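Local coordinates for protein beta-glucuronidase (uncultured Clostridium sp., PDB 6U7J) that hydrolyses beta-D-glucuronides as a family 2 glycosyl hydrolase and, as a gut microbial enzyme, probably reactivates estrogens from their glucuronides, at residues B[377-381]-B[422-428]; B[251-257]-B[280-284]. All coordinates share one frame; numbering follows the deposited sequence.

Contact 1: residues B[377-381]-B[422-428]; sequences GIFTE and EEASRNY
The carboxylate of E422 takes two successive backbone N-H groups of the 377-381 loop, one on each oxygen. I378 N gives a nearly straight bond to E422 OE2 (2.9 Å, N-H...O 173°), meeting it on the syn side somewhat out of the carboxylate plane, and F379 N points to the syn lone pair of E422 OE1 at 3.0 Å. A second bond from I378 N to OE1 is weak. The side chain of E422 is extended beyond CG, which carries the acid across to the loop. OE2 is also hydrogen-bonded to H419 ND1, and a water donates to both E422 OE1 and F379 O, so both oxygens have several partners.

Aromatic and apolar contacts gather round F379. With CG beside the backbone N and anti to the carbonyl carbon (chi1 -64°), the ring is placed with its edge at the E422 carboxylate, whose plane is steeply turned against it, and one face against S425 CB, a CH-pi contact 3.8 Å from the ring centroid. I378 CG2 lies over the opposite face, near the rim. At its CE1 side the edge of F379 is directed at the face of Y428 in a T-shaped pair, planes 63° apart, with F379 CE1 4.0 Å from Y428 CG. The phenol end of Y428 is hydrogen-bonded to H392 ND1 of helix 386-403. A424 CB adds an apolar touch to F379 CB.

S425 OG donates in the carbonyl plane to E422 O, which also accepts S425 N, fixing the turn that leads into the helix. Two N-H donors on its oxygens would probably favour the anionic form of E422, and through them its side chain ties the irregular loop 377-381 of the TIM-barrel domain to the start of helix 424-439.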
loop_
_atom_site.group_PDB
_atom_site.type_symbol
_atom_site.label_atom_id
_atom_site.label_comp_id
_atom_site.label_asym_id
_atom_site.label_seq_id
_atom_site.Cartn_x
_atom_site.Cartn_y
_atom_site.Cartn_z
ATOM N N GLY B 377 19.164 -3.604 37.313
ATOM C CA GLY B 377 19.691 -2.273 37.584
ATOM C C GLY B 377 20.666 -1.758 36.532
ATOM O O GLY B 377 21.627 -2.441 36.173
ATOM N N ILE B 378 20.419 -0.545 36.040
ATOM C CA ILE B 378 21.275 0.060 35.021
ATOM C C ILE B 378 22.428 0.839 35.652
ATOM O O ILE B 378 23.543 0.858 35.118
ATOM C CB ILE B 378 20.410 0.954 34.101
ATOM C CG1 ILE B 378 19.499 0.096 33.223
ATOM C CG2 ILE B 378 21.270 1.821 33.210
ATOM C CD1 ILE B 378 20.233 -0.620 32.105
ATOM N N PHE B 379 22.183 1.483 36.793
ATOM C CA PHE B 379 23.179 2.335 37.445
ATOM C C PHE B 379 23.889 1.516 38.520
ATOM O O PHE B 379 23.576 1.589 39.708
ATOM C CB PHE B 379 22.503 3.589 37.997
ATOM C CG PHE B 379 21.908 4.453 36.922
ATOM C CD1 PHE B 379 22.672 5.438 36.298
ATOM C CD2 PHE B 379 20.608 4.236 36.479
ATOM C CE1 PHE B 379 22.140 6.208 35.278
ATOM C CE2 PHE B 379 20.068 5.007 35.460
ATOM C CZ PHE B 379 20.840 5.994 34.854
ATOM N N THR B 380 24.854 0.703 38.072
ATOM C CA THR B 380 25.616 -0.207 38.920
ATOM C C THR B 380 27.084 -0.195 38.500
ATOM O O THR B 380 27.442 0.286 37.424
ATOM C CB THR B 380 25.076 -1.637 38.855
ATOM O OG1 THR B 380 25.209 -2.128 37.519
ATOM C CG2 THR B 380 23.600 -1.675 39.249
ATOM N N GLU B 381 27.937 -0.763 39.358
ATOM C CA GLU B 381 29.384 -0.655 39.159
ATOM C C GLU B 381 29.837 -1.239 37.819
ATOM O O GLU B 381 30.787 -0.735 37.213
ATOM C CB GLU B 381 30.116 -1.339 40.316
ATOM C CG GLU B 381 31.633 -1.258 40.242
ATOM C CD GLU B 381 32.321 -2.518 40.768
ATOM O OE1 GLU B 381 32.282 -2.746 42.002
ATOM O OE2 GLU B 381 32.905 -3.274 39.948
ATOM N N GLU B 422 15.700 4.299 39.807
ATOM C CA GLU B 422 16.750 3.726 40.640
ATOM C C GLU B 422 17.393 4.802 41.508
ATOM O O GLU B 422 17.699 5.898 41.030
ATOM C CB GLU B 422 17.823 3.065 39.771
ATOM C CG GLU B 422 17.308 1.939 38.875
ATOM C CD GLU B 422 18.372 1.408 37.908
ATOM O OE1 GLU B 422 19.578 1.504 38.223
ATOM O OE2 GLU B 422 18.001 0.894 36.827
ATOM N N GLU B 423 17.613 4.478 42.787
ATOM C CA GLU B 423 18.205 5.454 43.701
ATOM C C GLU B 423 19.601 5.863 43.249
ATOM O O GLU B 423 19.971 7.043 43.338
ATOM C CB GLU B 423 18.248 4.897 45.127
ATOM C CG GLU B 423 18.837 5.864 46.163
ATOM C CD GLU B 423 18.107 7.205 46.217
ATOM O OE1 GLU B 423 18.779 8.260 46.277
ATOM O OE2 GLU B 423 16.863 7.209 46.190
ATOM N N ALA B 424 20.380 4.907 42.732
ATOM C CA ALA B 424 21.719 5.228 42.259
ATOM C C ALA B 424 21.707 6.221 41.107
ATOM O O ALA B 424 22.758 6.787 40.791
ATOM C CB ALA B 424 22.456 3.954 41.838
ATOM N N SER B 425 20.553 6.461 40.480
ATOM C CA SER B 425 20.502 7.428 39.391
ATOM C C SER B 425 20.464 8.872 39.883
ATOM O O SER B 425 20.793 9.784 39.113
ATOM C CB SER B 425 19.293 7.137 38.487
ATOM O OG SER B 425 18.129 7.839 38.905
ATOM N N ARG B 426 20.091 9.105 41.145
ATOM C CA ARG B 426 20.020 10.477 41.643
ATOM C C ARG B 426 21.398 11.139 41.666
ATOM O O ARG B 426 21.563 12.264 41.173
ATOM C CB ARG B 426 19.386 10.505 43.034
ATOM C CG ARG B 426 19.114 11.928 43.549
ATOM C CD ARG B 426 18.964 11.960 45.055
ATOM N NE ARG B 426 18.160 10.836 45.518
ATOM C CZ ARG B 426 16.843 10.883 45.661
ATOM N NH1 ARG B 426 16.197 12.012 45.382
ATOM N NH2 ARG B 426 16.176 9.808 46.079
ATOM N N ASN B 427 22.402 10.463 42.237
ATOM C CA ASN B 427 23.755 11.026 42.256
ATOM C C ASN B 427 24.294 11.239 40.843
ATOM O O ASN B 427 24.965 12.242 40.570
ATOM C CB ASN B 427 24.704 10.110 43.036
ATOM C CG ASN B 427 24.540 10.231 44.544
ATOM O OD1 ASN B 427 23.790 11.077 45.044
ATOM N ND2 ASN B 427 25.230 9.363 45.279
ATOM N N TYR B 428 24.037 10.284 39.940
ATOM C CA TYR B 428 24.531 10.386 38.570
ATOM C C TYR B 428 24.051 11.674 37.926
ATOM O O TYR B 428 24.848 12.490 37.453
ATOM C CB TYR B 428 24.078 9.167 37.749
ATOM C CG TYR B 428 24.632 9.135 36.341
ATOM C CD1 TYR B 428 24.074 9.912 35.331
ATOM C CD2 TYR B 428 25.725 8.332 36.022
ATOM C CE1 TYR B 428 24.589 9.896 34.056
ATOM C CE2 TYR B 428 26.242 8.300 34.734
ATOM C CZ TYR B 428 25.676 9.089 33.762
ATOM O OH TYR B 428 26.193 9.076 32.489
HETATM O O HOH W 1 20.705 0.383 40.634
#

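Contact 2: residues B[251-257]-B[280-284]; sequences VKDAQLW and FGIRT
G281 CA packs 4.1 Å from W257 CB and lies obliquely to the indole. Next comes I282, which supplies the polar link: its carbonyl O accepts W257 N at 2.7 Å, almost straight at the hydrogen (176°), with the donor tilted 26° from the carbonyl plane. A water joins I282 N to Q255 O, bridging the backbones where they do not bond directly. The two branches of I282 reach different neighbours. CG2, anti to the backbone N, meets L256 CD2 at 3.9 Å, the two side chains crossing at about a right angle, whereas CD1 reaches A254 CB at 4.0 Å and, more loosely, V251 CB. R283 then runs alongside W257, its CG 3.9 Å from W257 CE3, with guanidinium and indole planes practically perpendicular (89°). Both polar ends are held by the neighbouring TIM-barrel region: R283 NE bonds to P407 O and W257 NE1 to D353 O. Such a loop-to-loop pairing, here at the edge of the immunoglobulin-like beta-sandwich domain found in family 2 glycosyl hydrolases, lies where that domain meets the catalytic barrel, as the bonds to D353 and P407 show.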
loop_
_atom_site.group_PDB
_atom_site.type_symbol
_atom_site.label_atom_id
_atom_site.label_comp_id
_atom_site.label_asym_id
_atom_site.label_seq_id
_atom_site.Cartn_x
_atom_site.Cartn_y
_atom_site.Cartn_z
ATOM N N VAL B 251 24.526 47.558 21.574
ATOM C CA VAL B 251 23.806 47.520 20.309
ATOM C C VAL B 251 22.477 48.213 20.570
ATOM O O VAL B 251 21.534 47.596 21.083
ATOM C CB VAL B 251 23.602 46.090 19.791
ATOM C CG1 VAL B 251 23.094 46.102 18.354
ATOM C CG2 VAL B 251 24.899 45.310 19.892
ATOM N N LYS B 252 22.401 49.500 20.252
ATOM C CA LYS B 252 21.201 50.260 20.562
ATOM C C LYS B 252 20.116 49.947 19.539
ATOM O O LYS B 252 20.394 49.716 18.360
ATOM C CB LYS B 252 21.502 51.762 20.598
ATOM C CG LYS B 252 22.023 52.266 21.958
ATOM C CD LYS B 252 21.081 53.295 22.600
ATOM C CE LYS B 252 21.458 53.591 24.060
ATOM N NZ LYS B 252 22.338 54.791 24.236
ATOM N N ASP B 253 18.872 49.928 20.009
ATOM C CA ASP B 253 17.728 49.577 19.165
ATOM C C ASP B 253 17.956 48.227 18.483
ATOM O O ASP B 253 17.742 48.062 17.280
ATOM C CB ASP B 253 17.440 50.683 18.143
ATOM C CG ASP B 253 17.109 52.026 18.805
ATOM O OD1 ASP B 253 17.460 53.081 18.228
ATOM O OD2 ASP B 253 16.502 52.028 19.902
ATOM N N ALA B 254 18.398 47.251 19.281
ATOM C CA ALA B 254 18.807 45.945 18.770
ATOM C C ALA B 254 17.625 45.175 18.191
ATOM O O ALA B 254 16.600 45.000 18.856
ATOM C CB ALA B 254 19.458 45.128 19.885
ATOM N N GLN B 255 17.771 44.714 16.949
ATOM C CA GLN B 255 16.790 43.820 16.347
ATOM C C GLN B 255 16.907 42.446 16.992
ATOM O O GLN B 255 17.937 41.779 16.866
ATOM C CB GLN B 255 17.009 43.726 14.839
ATOM C CG GLN B 255 17.056 45.064 14.124
ATOM C CD GLN B 255 15.698 45.736 14.057
ATOM O OE1 GLN B 255 14.747 45.191 13.494
ATOM N NE2 GLN B 255 15.602 46.928 14.632
ATOM N N LEU B 256 15.856 42.026 17.684
ATOM C CA LEU B 256 15.923 40.815 18.481
ATOM C C LEU B 256 15.766 39.581 17.605
ATOM O O LEU B 256 15.155 39.619 16.531
ATOM C CB LEU B 256 14.847 40.833 19.570
ATOM C CG LEU B 256 15.044 41.886 20.674
ATOM C CD1 LEU B 256 14.014 41.731 21.779
ATOM C CD2 LEU B 256 16.449 41.809 21.244
ATOM N N TRP B 257 16.355 38.483 18.060
ATOM C CA TRP B 257 16.142 37.199 17.414
ATOM C C TRP B 257 14.830 36.638 17.951
ATOM O O TRP B 257 14.707 36.353 19.150
ATOM C CB TRP B 257 17.317 36.260 17.669
ATOM C CG TRP B 257 17.243 34.961 16.897
ATOM C CD1 TRP B 257 17.829 34.687 15.699
ATOM C CD2 TRP B 257 16.544 33.772 17.282
ATOM N NE1 TRP B 257 17.548 33.401 15.315
ATOM C CE2 TRP B 257 16.761 32.816 16.272
ATOM C CE3 TRP B 257 15.756 33.422 18.385
ATOM C CZ2 TRP B 257 16.215 31.538 16.323
ATOM C CZ3 TRP B 257 15.219 32.149 18.438
ATOM C CH2 TRP B 257 15.447 31.222 17.410
ATOM N N PHE B 280 25.363 35.546 15.102
ATOM C CA PHE B 280 24.790 35.308 16.423
ATOM C C PHE B 280 23.484 36.080 16.531
ATOM O O PHE B 280 23.167 36.930 15.690
ATOM C CB PHE B 280 25.767 35.677 17.551
ATOM C CG PHE B 280 25.955 37.163 17.751
ATOM C CD1 PHE B 280 26.900 37.865 17.010
ATOM C CD2 PHE B 280 25.205 37.849 18.698
ATOM C CE1 PHE B 280 27.082 39.238 17.195
ATOM C CE2 PHE B 280 25.378 39.232 18.887
ATOM C CZ PHE B 280 26.318 39.926 18.135
ATOM N N GLY B 281 22.712 35.754 17.561
ATOM C CA GLY B 281 21.414 36.367 17.756
ATOM C C GLY B 281 21.265 36.915 19.157
ATOM O O GLY B 281 21.758 36.342 20.127
ATOM N N ILE B 282 20.559 38.037 19.255
ATOM C CA ILE B 282 20.268 38.648 20.547
ATOM C C ILE B 282 18.860 38.249 20.955
ATOM O O ILE B 282 17.884 38.597 20.273
ATOM C CB ILE B 282 20.416 40.177 20.504
ATOM C CG1 ILE B 282 21.814 40.564 19.999
ATOM C CG2 ILE B 282 20.121 40.763 21.889
ATOM C CD1 ILE B 282 21.965 42.039 19.663
ATOM N N ARG B 283 18.755 37.536 22.072
ATOM C CA ARG B 283 17.464 37.103 22.585
ATOM C C ARG B 283 17.654 36.600 24.001
ATOM O O ARG B 283 18.690 36.017 24.328
ATOM C CB ARG B 283 16.843 35.995 21.716
ATOM C CG ARG B 283 17.732 34.769 21.509
ATOM C CD ARG B 283 17.271 33.628 22.378
ATOM N NE ARG B 283 18.150 32.461 22.332
ATOM C CZ ARG B 283 19.193 32.289 23.141
ATOM N NH1 ARG B 283 19.506 33.225 24.034
ATOM N NH2 ARG B 283 19.929 31.190 23.053
ATOM N N THR B 284 16.635 36.805 24.827
ATOM C CA THR B 284 16.685 36.417 26.227
ATOM C C THR B 284 15.765 35.239 26.496
ATOM O O THR B 284 14.737 35.064 25.834
ATOM C CB THR B 284 16.272 37.573 27.134
ATOM O OG1 THR B 284 14.869 37.830 26.947
ATOM C CG2 THR B 284 17.065 38.817 26.797
HETATM O O HOH W 2 19.551 39.234 16.972
#

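In the fold
The two contacts lie in series along the chain and do not touch: their centres are about 42 Å apart and their nearest atoms about 24 Å. Contact 2 lies in the sandwich region and reaches the barrel region through W257 and R283; contact 1 lies wholly within that barrel domain, on a loop after strand 358-362 and the start of helix 424-439. R283 of contact 2 has a weak bond to V409 O at the start of strand 409-416, whereas segment 422-428 of contact 1 follows the end of that strand in sequence, where family 2 enzymes typically carry the catalytic acid/base. Contact 1 therefore probably lies nearer the active site.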